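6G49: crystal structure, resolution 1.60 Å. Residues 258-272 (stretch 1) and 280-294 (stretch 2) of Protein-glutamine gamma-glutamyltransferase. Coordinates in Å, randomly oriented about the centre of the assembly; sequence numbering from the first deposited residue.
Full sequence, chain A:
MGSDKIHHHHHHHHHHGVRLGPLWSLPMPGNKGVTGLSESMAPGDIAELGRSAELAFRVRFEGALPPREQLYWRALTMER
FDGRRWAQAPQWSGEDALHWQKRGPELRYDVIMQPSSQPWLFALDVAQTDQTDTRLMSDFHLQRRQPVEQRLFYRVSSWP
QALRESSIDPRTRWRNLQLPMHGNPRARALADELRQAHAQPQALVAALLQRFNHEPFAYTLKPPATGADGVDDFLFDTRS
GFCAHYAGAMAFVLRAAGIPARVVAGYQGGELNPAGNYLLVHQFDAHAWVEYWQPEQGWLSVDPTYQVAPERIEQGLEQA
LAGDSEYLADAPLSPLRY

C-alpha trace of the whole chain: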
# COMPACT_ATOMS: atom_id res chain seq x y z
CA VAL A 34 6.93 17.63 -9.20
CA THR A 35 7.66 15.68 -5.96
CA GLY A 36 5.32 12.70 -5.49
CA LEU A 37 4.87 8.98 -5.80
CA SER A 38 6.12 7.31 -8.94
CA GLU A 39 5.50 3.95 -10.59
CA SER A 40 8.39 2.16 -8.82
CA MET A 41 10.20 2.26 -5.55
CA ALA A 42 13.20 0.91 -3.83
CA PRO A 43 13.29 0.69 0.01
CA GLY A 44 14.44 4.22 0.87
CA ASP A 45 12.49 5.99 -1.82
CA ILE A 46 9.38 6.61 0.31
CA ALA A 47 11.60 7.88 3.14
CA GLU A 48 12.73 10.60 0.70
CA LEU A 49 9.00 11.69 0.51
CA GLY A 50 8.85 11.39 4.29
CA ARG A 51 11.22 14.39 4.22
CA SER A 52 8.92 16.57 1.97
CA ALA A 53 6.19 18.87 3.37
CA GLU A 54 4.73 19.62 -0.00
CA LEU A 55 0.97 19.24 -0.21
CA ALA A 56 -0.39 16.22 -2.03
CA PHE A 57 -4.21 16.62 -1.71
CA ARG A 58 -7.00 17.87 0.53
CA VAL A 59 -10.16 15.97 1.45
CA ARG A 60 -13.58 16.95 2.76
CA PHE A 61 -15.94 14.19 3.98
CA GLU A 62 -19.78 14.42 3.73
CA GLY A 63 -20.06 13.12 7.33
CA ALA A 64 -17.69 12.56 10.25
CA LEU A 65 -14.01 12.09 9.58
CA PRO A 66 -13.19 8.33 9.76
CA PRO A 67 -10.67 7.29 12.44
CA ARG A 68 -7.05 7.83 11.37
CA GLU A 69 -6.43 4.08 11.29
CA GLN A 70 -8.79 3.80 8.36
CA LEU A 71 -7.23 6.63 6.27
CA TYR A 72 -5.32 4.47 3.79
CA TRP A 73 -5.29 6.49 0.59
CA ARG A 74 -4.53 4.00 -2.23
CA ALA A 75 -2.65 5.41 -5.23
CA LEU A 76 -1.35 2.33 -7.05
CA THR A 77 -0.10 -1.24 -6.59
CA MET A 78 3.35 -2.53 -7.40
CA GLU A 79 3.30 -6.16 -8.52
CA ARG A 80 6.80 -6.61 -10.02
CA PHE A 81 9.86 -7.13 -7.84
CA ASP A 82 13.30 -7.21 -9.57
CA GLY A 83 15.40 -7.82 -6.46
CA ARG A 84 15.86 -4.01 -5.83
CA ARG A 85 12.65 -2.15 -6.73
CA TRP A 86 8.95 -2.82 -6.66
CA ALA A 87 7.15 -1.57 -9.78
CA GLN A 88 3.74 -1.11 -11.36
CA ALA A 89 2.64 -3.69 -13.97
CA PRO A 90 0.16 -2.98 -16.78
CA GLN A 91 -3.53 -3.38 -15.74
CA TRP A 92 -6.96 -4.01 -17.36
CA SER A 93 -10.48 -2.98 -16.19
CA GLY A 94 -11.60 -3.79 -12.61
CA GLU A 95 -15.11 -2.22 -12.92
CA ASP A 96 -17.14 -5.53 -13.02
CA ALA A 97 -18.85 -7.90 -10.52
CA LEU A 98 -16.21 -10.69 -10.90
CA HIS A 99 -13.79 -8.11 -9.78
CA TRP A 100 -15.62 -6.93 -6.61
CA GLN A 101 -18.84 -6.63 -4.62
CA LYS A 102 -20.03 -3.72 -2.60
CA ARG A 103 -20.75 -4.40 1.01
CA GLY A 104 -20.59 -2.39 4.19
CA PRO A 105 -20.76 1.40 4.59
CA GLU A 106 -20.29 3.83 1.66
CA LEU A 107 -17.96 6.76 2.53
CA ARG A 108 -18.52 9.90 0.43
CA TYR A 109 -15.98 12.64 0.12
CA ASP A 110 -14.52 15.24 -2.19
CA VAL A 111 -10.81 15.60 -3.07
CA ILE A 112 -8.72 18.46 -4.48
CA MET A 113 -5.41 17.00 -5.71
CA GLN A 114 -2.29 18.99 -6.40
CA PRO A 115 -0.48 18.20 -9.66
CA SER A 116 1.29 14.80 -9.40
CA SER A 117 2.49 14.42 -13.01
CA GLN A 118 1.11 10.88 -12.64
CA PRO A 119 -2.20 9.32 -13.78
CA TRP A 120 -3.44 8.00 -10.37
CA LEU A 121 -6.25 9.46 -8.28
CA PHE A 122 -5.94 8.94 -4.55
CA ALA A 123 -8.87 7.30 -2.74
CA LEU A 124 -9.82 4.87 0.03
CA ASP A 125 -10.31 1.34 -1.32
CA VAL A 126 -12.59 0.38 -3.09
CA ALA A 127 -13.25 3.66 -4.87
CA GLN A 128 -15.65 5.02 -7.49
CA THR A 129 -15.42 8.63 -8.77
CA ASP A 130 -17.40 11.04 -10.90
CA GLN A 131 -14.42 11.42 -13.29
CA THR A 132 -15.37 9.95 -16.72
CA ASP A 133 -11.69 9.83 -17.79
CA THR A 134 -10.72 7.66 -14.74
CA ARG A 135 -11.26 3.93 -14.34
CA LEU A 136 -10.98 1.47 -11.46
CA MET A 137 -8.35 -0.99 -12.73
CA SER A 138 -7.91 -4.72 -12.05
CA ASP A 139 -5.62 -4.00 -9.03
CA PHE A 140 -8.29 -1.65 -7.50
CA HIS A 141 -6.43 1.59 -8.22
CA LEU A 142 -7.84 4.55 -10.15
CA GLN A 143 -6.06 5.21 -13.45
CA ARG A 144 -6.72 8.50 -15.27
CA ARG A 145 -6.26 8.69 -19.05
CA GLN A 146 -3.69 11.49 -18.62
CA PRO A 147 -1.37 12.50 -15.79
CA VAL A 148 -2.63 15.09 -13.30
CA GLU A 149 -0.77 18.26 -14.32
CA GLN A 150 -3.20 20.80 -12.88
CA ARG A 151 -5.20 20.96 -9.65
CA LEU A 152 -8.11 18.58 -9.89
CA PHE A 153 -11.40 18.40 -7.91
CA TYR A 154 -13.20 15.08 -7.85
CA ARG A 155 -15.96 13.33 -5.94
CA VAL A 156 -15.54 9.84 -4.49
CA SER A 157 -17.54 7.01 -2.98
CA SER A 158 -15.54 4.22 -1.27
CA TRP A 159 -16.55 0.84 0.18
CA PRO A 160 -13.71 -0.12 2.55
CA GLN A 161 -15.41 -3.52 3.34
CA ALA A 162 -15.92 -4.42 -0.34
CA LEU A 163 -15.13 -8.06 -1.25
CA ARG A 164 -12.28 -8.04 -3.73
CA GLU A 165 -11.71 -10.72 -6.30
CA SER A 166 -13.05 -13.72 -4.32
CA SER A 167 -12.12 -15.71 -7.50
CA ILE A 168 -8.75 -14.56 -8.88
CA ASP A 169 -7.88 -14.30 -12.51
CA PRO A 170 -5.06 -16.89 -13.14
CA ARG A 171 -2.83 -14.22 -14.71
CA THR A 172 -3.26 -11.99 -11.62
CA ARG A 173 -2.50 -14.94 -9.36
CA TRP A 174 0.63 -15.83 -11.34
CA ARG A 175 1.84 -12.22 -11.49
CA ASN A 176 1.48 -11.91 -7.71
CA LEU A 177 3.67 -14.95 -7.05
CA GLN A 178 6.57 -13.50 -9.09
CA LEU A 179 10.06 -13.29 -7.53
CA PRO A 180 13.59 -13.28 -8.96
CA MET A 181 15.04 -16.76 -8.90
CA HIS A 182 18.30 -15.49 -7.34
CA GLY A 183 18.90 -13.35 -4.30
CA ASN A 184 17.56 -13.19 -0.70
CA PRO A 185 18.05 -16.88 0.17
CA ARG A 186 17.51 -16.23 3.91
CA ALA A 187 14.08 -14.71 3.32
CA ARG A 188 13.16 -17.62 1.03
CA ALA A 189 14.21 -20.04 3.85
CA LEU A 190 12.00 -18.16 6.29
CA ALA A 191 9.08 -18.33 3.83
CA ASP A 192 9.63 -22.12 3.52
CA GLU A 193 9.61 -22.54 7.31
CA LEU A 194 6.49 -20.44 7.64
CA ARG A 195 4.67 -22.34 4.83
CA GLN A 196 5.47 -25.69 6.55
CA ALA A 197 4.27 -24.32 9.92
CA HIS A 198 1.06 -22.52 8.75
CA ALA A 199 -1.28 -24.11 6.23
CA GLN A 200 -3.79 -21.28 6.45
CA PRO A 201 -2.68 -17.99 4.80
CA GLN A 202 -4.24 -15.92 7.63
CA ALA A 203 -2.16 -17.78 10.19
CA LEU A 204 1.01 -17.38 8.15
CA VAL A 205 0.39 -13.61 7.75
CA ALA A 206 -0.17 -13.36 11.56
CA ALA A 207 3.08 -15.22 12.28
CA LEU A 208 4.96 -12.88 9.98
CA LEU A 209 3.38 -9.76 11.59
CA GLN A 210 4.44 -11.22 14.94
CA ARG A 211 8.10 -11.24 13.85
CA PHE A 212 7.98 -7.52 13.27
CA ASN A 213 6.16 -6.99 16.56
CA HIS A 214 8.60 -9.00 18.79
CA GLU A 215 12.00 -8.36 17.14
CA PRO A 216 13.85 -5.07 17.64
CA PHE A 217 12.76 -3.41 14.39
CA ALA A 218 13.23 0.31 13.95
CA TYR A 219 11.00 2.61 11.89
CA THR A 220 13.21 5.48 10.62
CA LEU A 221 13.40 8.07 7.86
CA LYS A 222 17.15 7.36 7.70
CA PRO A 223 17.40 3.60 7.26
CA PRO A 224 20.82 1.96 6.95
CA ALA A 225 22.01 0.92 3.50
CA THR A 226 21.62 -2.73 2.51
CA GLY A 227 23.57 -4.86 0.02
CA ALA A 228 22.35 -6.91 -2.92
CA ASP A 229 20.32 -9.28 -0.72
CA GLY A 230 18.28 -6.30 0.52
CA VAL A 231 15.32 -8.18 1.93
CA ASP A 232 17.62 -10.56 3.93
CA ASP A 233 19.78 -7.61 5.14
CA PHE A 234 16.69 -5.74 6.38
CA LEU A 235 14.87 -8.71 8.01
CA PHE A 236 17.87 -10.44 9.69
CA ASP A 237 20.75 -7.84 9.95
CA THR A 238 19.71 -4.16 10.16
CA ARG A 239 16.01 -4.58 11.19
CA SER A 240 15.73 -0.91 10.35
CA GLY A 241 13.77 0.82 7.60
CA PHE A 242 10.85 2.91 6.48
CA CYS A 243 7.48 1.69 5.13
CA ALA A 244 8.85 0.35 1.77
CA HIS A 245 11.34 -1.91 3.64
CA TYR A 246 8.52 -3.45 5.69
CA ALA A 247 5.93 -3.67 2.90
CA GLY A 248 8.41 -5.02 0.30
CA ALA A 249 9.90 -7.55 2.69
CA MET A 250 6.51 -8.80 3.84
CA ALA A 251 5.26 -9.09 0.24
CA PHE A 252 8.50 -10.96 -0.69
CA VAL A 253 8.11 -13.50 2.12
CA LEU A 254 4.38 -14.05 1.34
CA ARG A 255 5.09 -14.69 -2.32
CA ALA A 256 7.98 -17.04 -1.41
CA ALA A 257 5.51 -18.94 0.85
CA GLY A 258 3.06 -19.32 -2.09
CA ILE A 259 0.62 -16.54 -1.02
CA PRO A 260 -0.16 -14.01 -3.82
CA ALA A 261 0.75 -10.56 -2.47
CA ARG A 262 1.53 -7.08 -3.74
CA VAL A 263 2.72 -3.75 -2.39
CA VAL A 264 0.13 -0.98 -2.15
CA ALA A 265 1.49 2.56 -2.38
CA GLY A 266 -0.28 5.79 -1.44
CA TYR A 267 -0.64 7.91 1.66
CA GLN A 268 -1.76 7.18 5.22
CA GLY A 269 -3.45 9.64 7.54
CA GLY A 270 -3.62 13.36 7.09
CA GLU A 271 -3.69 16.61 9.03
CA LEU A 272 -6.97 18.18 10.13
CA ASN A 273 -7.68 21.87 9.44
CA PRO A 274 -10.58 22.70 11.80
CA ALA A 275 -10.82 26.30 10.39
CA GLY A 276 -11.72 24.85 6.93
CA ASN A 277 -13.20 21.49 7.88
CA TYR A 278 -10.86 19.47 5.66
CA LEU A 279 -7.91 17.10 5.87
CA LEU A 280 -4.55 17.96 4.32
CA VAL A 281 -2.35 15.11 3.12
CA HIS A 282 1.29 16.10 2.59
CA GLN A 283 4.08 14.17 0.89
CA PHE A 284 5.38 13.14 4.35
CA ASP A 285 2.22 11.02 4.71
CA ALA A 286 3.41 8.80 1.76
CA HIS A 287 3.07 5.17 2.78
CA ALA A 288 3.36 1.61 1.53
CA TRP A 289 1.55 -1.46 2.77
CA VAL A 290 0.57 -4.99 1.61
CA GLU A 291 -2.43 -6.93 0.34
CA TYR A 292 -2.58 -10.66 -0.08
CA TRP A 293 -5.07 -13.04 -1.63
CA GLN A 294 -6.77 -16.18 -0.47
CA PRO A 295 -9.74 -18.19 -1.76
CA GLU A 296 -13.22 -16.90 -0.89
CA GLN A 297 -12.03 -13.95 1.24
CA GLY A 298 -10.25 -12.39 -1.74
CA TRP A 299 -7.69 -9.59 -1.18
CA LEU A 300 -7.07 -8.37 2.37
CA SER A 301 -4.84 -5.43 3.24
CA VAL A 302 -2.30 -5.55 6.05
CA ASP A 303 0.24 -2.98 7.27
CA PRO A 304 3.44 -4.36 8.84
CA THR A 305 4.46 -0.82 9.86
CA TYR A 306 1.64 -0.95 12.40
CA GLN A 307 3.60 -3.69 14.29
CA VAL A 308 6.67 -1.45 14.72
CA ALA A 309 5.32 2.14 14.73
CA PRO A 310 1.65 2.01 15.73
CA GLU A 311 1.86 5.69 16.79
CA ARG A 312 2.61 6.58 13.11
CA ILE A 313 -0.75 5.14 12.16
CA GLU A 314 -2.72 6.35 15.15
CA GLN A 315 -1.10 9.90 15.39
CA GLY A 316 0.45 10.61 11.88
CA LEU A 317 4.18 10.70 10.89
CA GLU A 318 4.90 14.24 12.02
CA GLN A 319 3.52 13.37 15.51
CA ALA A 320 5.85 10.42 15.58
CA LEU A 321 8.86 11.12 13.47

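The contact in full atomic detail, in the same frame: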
# COMPACT_ATOMS: atom_id res chain seq x y z
N GLY A 258 4.14 -18.91 -1.21
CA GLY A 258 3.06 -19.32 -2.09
C GLY A 258 1.75 -18.57 -1.90
O GLY A 258 0.74 -19.03 -2.37
N ILE A 259 1.79 -17.37 -1.28
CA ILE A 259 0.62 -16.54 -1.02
C ILE A 259 0.71 -15.35 -1.98
O ILE A 259 1.69 -14.60 -1.90
CB ILE A 259 0.54 -16.07 0.45
CG1 ILE A 259 0.44 -17.27 1.40
CG2 ILE A 259 -0.64 -15.11 0.62
CD1 ILE A 259 0.50 -16.96 2.85
N PRO A 260 -0.25 -15.15 -2.91
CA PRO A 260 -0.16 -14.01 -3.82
C PRO A 260 -0.26 -12.72 -2.99
O PRO A 260 -1.08 -12.65 -2.07
CB PRO A 260 -1.35 -14.19 -4.76
CG PRO A 260 -1.71 -15.66 -4.62
CD PRO A 260 -1.48 -15.96 -3.15
N ALA A 261 0.64 -11.79 -3.29
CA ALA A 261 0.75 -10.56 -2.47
C ALA A 261 1.32 -9.47 -3.34
O ALA A 261 2.09 -9.74 -4.26
CB ALA A 261 1.62 -10.81 -1.27
N ARG A 262 0.99 -8.20 -2.99
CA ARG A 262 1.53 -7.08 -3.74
C ARG A 262 1.67 -5.91 -2.77
O ARG A 262 1.05 -5.91 -1.70
CB ARG A 262 0.72 -6.72 -4.99
CG ARG A 262 -0.74 -6.43 -4.71
CD ARG A 262 -1.53 -6.30 -6.01
NE ARG A 262 -2.95 -6.21 -5.73
CZ ARG A 262 -3.94 -6.61 -6.54
NH1 ARG A 262 -3.67 -7.12 -7.74
NH2 ARG A 262 -5.21 -6.47 -6.13
N VAL A 263 2.55 -5.00 -3.15
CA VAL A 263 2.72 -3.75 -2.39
C VAL A 263 1.69 -2.74 -2.86
O VAL A 263 1.48 -2.53 -4.08
CB VAL A 263 4.16 -3.24 -2.55
CG1 VAL A 263 4.32 -1.83 -1.99
CG2 VAL A 263 5.16 -4.21 -1.93
N VAL A 264 1.06 -2.08 -1.89
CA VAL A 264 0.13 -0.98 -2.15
C VAL A 264 0.87 0.31 -1.76
O VAL A 264 1.39 0.39 -0.66
CB VAL A 264 -1.18 -1.14 -1.36
CG1 VAL A 264 -2.20 -0.09 -1.78
CG2 VAL A 264 -1.80 -2.52 -1.59
N ALA A 265 0.86 1.29 -2.64
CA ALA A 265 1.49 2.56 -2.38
C ALA A 265 0.43 3.67 -2.40
O ALA A 265 -0.52 3.64 -3.17
CB ALA A 265 2.51 2.87 -3.43
N GLY A 266 0.64 4.65 -1.54
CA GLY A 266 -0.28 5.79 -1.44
C GLY A 266 0.12 6.66 -0.29
O GLY A 266 1.28 6.97 -0.12
N TYR A 267 -0.87 7.05 0.52
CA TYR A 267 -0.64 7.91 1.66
C TYR A 267 -1.43 7.32 2.83
O TYR A 267 -2.43 6.64 2.59
CB TYR A 267 -1.12 9.34 1.38
CG TYR A 267 -0.39 10.01 0.26
CD1 TYR A 267 -0.73 9.78 -1.07
CD2 TYR A 267 0.73 10.77 0.54
CE1 TYR A 267 0.00 10.35 -2.11
CE2 TYR A 267 1.48 11.33 -0.49
CZ TYR A 267 1.12 11.09 -1.80
OH TYR A 267 1.86 11.66 -2.79
N GLN A 268 -1.00 7.62 4.06
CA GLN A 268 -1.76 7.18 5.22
C GLN A 268 -1.91 8.39 6.15
O GLN A 268 -0.89 8.92 6.56
CB GLN A 268 -1.13 5.98 5.91
CG GLN A 268 -2.08 5.22 6.81
CD GLN A 268 -2.52 5.93 8.06
OE1 GLN A 268 -1.77 6.68 8.64
NE2 GLN A 268 -3.73 5.60 8.51
N GLY A 269 -3.17 8.65 6.51
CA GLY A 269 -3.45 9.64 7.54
C GLY A 269 -3.87 10.96 6.93
O GLY A 269 -4.72 11.05 6.08
N GLY A 270 -3.30 12.02 7.49
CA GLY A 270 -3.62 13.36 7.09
C GLY A 270 -3.66 14.30 8.29
O GLY A 270 -3.64 13.86 9.42
N GLU A 271 -3.70 15.59 8.01
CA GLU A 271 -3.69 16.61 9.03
C GLU A 271 -4.99 17.43 8.98
O GLU A 271 -5.32 17.98 7.96
CB GLU A 271 -2.50 17.52 8.77
CG GLU A 271 -1.14 16.82 8.79
CD GLU A 271 -0.82 15.93 7.58
OE1 GLU A 271 -0.77 16.41 6.45
OE2 GLU A 271 -0.59 14.73 7.78
N LEU A 272 -5.71 17.47 10.08
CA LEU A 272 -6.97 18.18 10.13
C LEU A 272 -6.88 19.70 10.25
O LEU A 272 -6.19 20.21 11.12
CB LEU A 272 -7.79 17.65 11.30
CG LEU A 272 -9.17 18.21 11.55
CD1 LEU A 272 -10.08 17.95 10.36
CD2 LEU A 272 -9.73 17.55 12.79
N LEU A 280 -5.70 17.84 5.21
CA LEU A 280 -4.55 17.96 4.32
C LEU A 280 -3.78 16.63 4.38
O LEU A 280 -3.57 16.07 5.45
CB LEU A 280 -3.64 19.09 4.77
CG LEU A 280 -4.32 20.46 4.72
CD1 LEU A 280 -4.78 20.83 6.10
CD2 LEU A 280 -3.40 21.50 4.15
N VAL A 281 -3.26 16.27 3.22
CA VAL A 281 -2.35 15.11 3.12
C VAL A 281 -1.10 15.63 2.42
O VAL A 281 -1.17 16.03 1.23
CB VAL A 281 -3.03 13.94 2.40
CG1 VAL A 281 -2.06 12.77 2.36
CG2 VAL A 281 -4.30 13.53 3.09
N HIS A 282 -0.00 15.64 3.16
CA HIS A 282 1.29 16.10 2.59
C HIS A 282 2.11 14.91 2.11
O HIS A 282 1.84 13.76 2.45
CB HIS A 282 2.04 16.90 3.65
CG HIS A 282 1.34 18.15 4.05
ND1 HIS A 282 0.42 18.17 5.10
CD2 HIS A 282 1.49 19.42 3.60
CE1 HIS A 282 0.03 19.44 5.27
NE2 HIS A 282 0.64 20.23 4.37
N GLN A 283 3.21 15.23 1.42
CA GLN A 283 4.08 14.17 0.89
C GLN A 283 4.64 13.35 2.04
O GLN A 283 4.91 12.11 1.86
CB GLN A 283 5.18 14.73 -0.02
CG GLN A 283 4.68 15.34 -1.31
CD GLN A 283 3.83 14.45 -2.18
OE1 GLN A 283 3.87 13.22 -2.00
NE2 GLN A 283 3.16 15.05 -3.16
N PHE A 284 4.85 13.90 3.25
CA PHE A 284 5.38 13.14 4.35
C PHE A 284 4.45 12.03 4.81
O PHE A 284 4.90 11.16 5.61
CB PHE A 284 5.84 14.03 5.52
CG PHE A 284 4.81 14.95 6.14
CD1 PHE A 284 3.69 14.49 6.80
CD2 PHE A 284 4.95 16.33 6.02
CE1 PHE A 284 2.78 15.36 7.37
CE2 PHE A 284 4.02 17.20 6.58
CZ PHE A 284 2.93 16.72 7.24
N ASP A 285 3.19 12.07 4.40
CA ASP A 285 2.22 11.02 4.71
C ASP A 285 2.32 9.86 3.71
O ASP A 285 1.51 8.90 3.82
CB ASP A 285 0.81 11.58 4.71
CG ASP A 285 0.54 12.56 5.84
OD1 ASP A 285 1.05 12.31 6.93
OD2 ASP A 285 -0.05 13.63 5.56
N ALA A 286 3.24 9.89 2.76
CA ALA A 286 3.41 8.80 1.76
C ALA A 286 3.69 7.51 2.52
O ALA A 286 4.41 7.46 3.54
CB ALA A 286 4.48 9.10 0.78
N HIS A 287 3.05 6.43 2.05
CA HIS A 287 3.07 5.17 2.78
C HIS A 287 2.95 4.01 1.80
O HIS A 287 2.45 4.16 0.72
CB HIS A 287 1.94 5.18 3.81
CG HIS A 287 2.06 4.18 4.89
ND1 HIS A 287 3.19 4.14 5.66
CD2 HIS A 287 1.22 3.21 5.31
CE1 HIS A 287 3.03 3.16 6.57
NE2 HIS A 287 1.83 2.55 6.37
N ALA A 288 3.41 2.86 2.26
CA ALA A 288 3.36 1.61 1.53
C ALA A 288 2.95 0.50 2.47
O ALA A 288 3.41 0.45 3.63
CB ALA A 288 4.68 1.30 0.89
N TRP A 289 2.05 -0.37 2.02
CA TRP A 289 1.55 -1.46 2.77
C TRP A 289 1.38 -2.68 1.83
O TRP A 289 1.94 -2.69 0.72
CB TRP A 289 0.31 -1.10 3.57
CG TRP A 289 -0.87 -0.62 2.77
CD1 TRP A 289 -2.00 -1.33 2.45
CD2 TRP A 289 -1.11 0.72 2.30
NE1 TRP A 289 -2.88 -0.55 1.74
CE2 TRP A 289 -2.37 0.72 1.65
CE3 TRP A 289 -0.37 1.92 2.29
CZ2 TRP A 289 -2.93 1.86 1.07
CZ3 TRP A 289 -0.94 3.04 1.74
CH2 TRP A 289 -2.19 3.00 1.11
N VAL A 290 0.66 -3.68 2.31
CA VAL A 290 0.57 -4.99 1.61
C VAL A 290 -0.90 -5.36 1.46
O VAL A 290 -1.75 -5.08 2.29
CB VAL A 290 1.35 -6.07 2.37
CG1 VAL A 290 1.19 -7.46 1.74
CG2 VAL A 290 2.81 -5.69 2.46
N GLU A 291 -1.19 -6.10 0.39
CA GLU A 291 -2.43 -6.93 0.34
C GLU A 291 -2.06 -8.30 -0.19
O GLU A 291 -1.15 -8.46 -1.05
CB GLU A 291 -3.57 -6.25 -0.42
CG GLU A 291 -3.29 -5.97 -1.87
CD GLU A 291 -4.37 -5.14 -2.56
OE1 GLU A 291 -4.25 -4.90 -3.76
OE2 GLU A 291 -5.31 -4.72 -1.87
N TYR A 292 -2.79 -9.29 0.31
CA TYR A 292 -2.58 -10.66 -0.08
C TYR A 292 -3.95 -11.29 -0.39
O TYR A 292 -5.00 -10.88 0.11
CB TYR A 292 -1.82 -11.44 1.00
CG TYR A 292 -2.58 -11.69 2.28
CD1 TYR A 292 -2.77 -10.69 3.24
CD2 TYR A 292 -3.22 -12.89 2.48
CE1 TYR A 292 -3.56 -10.93 4.36
CE2 TYR A 292 -3.99 -13.13 3.61
CZ TYR A 292 -4.16 -12.15 4.54
OH TYR A 292 -4.92 -12.50 5.62
N TRP A 293 -3.88 -12.39 -1.13
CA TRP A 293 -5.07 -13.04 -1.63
C TRP A 293 -5.20 -14.43 -1.04
O TRP A 293 -4.22 -15.17 -0.91
CB TRP A 293 -5.02 -13.13 -3.16
CG TRP A 293 -6.28 -13.69 -3.75
CD1 TRP A 293 -7.43 -13.00 -4.07
CD2 TRP A 293 -6.54 -15.08 -4.03
NE1 TRP A 293 -8.39 -13.89 -4.49
CE2 TRP A 293 -7.88 -15.16 -4.47
CE3 TRP A 293 -5.78 -16.24 -3.91
CZ2 TRP A 293 -8.47 -16.37 -4.84
CZ3 TRP A 293 -6.38 -17.44 -4.24
CH2 TRP A 293 -7.68 -17.49 -4.76
N GLN A 294 -6.45 -14.78 -0.81
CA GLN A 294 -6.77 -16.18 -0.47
C GLN A 294 -8.15 -16.49 -1.04
O GLN A 294 -8.98 -15.62 -1.30
CB GLN A 294 -6.69 -16.39 1.04
CG GLN A 294 -7.84 -15.76 1.81
CD GLN A 294 -7.49 -15.71 3.26
OE1 GLN A 294 -7.27 -14.64 3.83
NE2 GLN A 294 -7.41 -16.89 3.86
O HOH W 1 -0.79 11.41 8.94

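The contact opens with a short antiparallel ladder. L280 and E271 form a hydrogen-bonded pair, E271 N donating to L280 O at 2.6 Å and L280 N to E271 O at 2.8 Å. This close approach leaves no room beside G270: an ideal CB there would lie 3.2 Å from L280 O and 3.3 Å from V281 CG2, and the backbone angles of G270 already call for glycine. V281 turns its CG1 to the CB of Y267, 3.7 Å away.

At H282 the chain leaves the strand, and the side chain of E271 (chi1 m, chi2 p) folds back to meet it. H282 ND1 donates to E271 OE1 at 2.5 Å, with the carboxylate oxygen near the plane of the imidazole. The other oxygen, E271 OE2, lies only 2.5 Å from D285 OD2. At the end of the strand, just before the 3-10 turn, H282 N also donates to D285 OD2 at 3.1 Å, so the aspartate braces its own turn while facing the glutamate.

Q283 reaches back with its end, and Y267 OH donates to Q283 OE1 at 2.7 Å. D285 then serves stretch 1 twice: strand residue Q268 donates its N to D285 O at 2.8 Å, and a water links D285 OD1 (2.9 Å from the water O) to G270 N (3.0 Å from the same O). The register shifts by two between Y267 and E271, and this turn, with its polar links, spans the shift.

From A286 the long antiparallel ladder runs; strand 286-294 meets strand 261-265 at 151° between N-to-C directions. A286 CB packs against Y267 CE2 at 3.9 Å. H287 and G266 exchange hydrogen bonds, N to O, of 2.9 Å each way. G266 gives space to W289: an ideal CB would sit 3.4 Å from W289 CH2. A288 shares a face with A265, V263 and V290, and also with A261 and Y292.

On the other face W289, chi1 p, lays its indole along its partner strand, and V264 CB sits over the five-membered ring, 3.7 Å from its centroid. The backbones bond in both directions, V264 N to W289 O at 2.8 Å and W289 N to V264 O at 2.9 Å. Next along this face, E291 and R262 both use chi1 p and extended chains, closing a buried salt bridge, R262 NE to E291 OE1 at 2.7 Å.

Y292 packs its CB on A261 CB at 4.2 Å, and W293 N closes the ladder on P260 O at 3.0 Å.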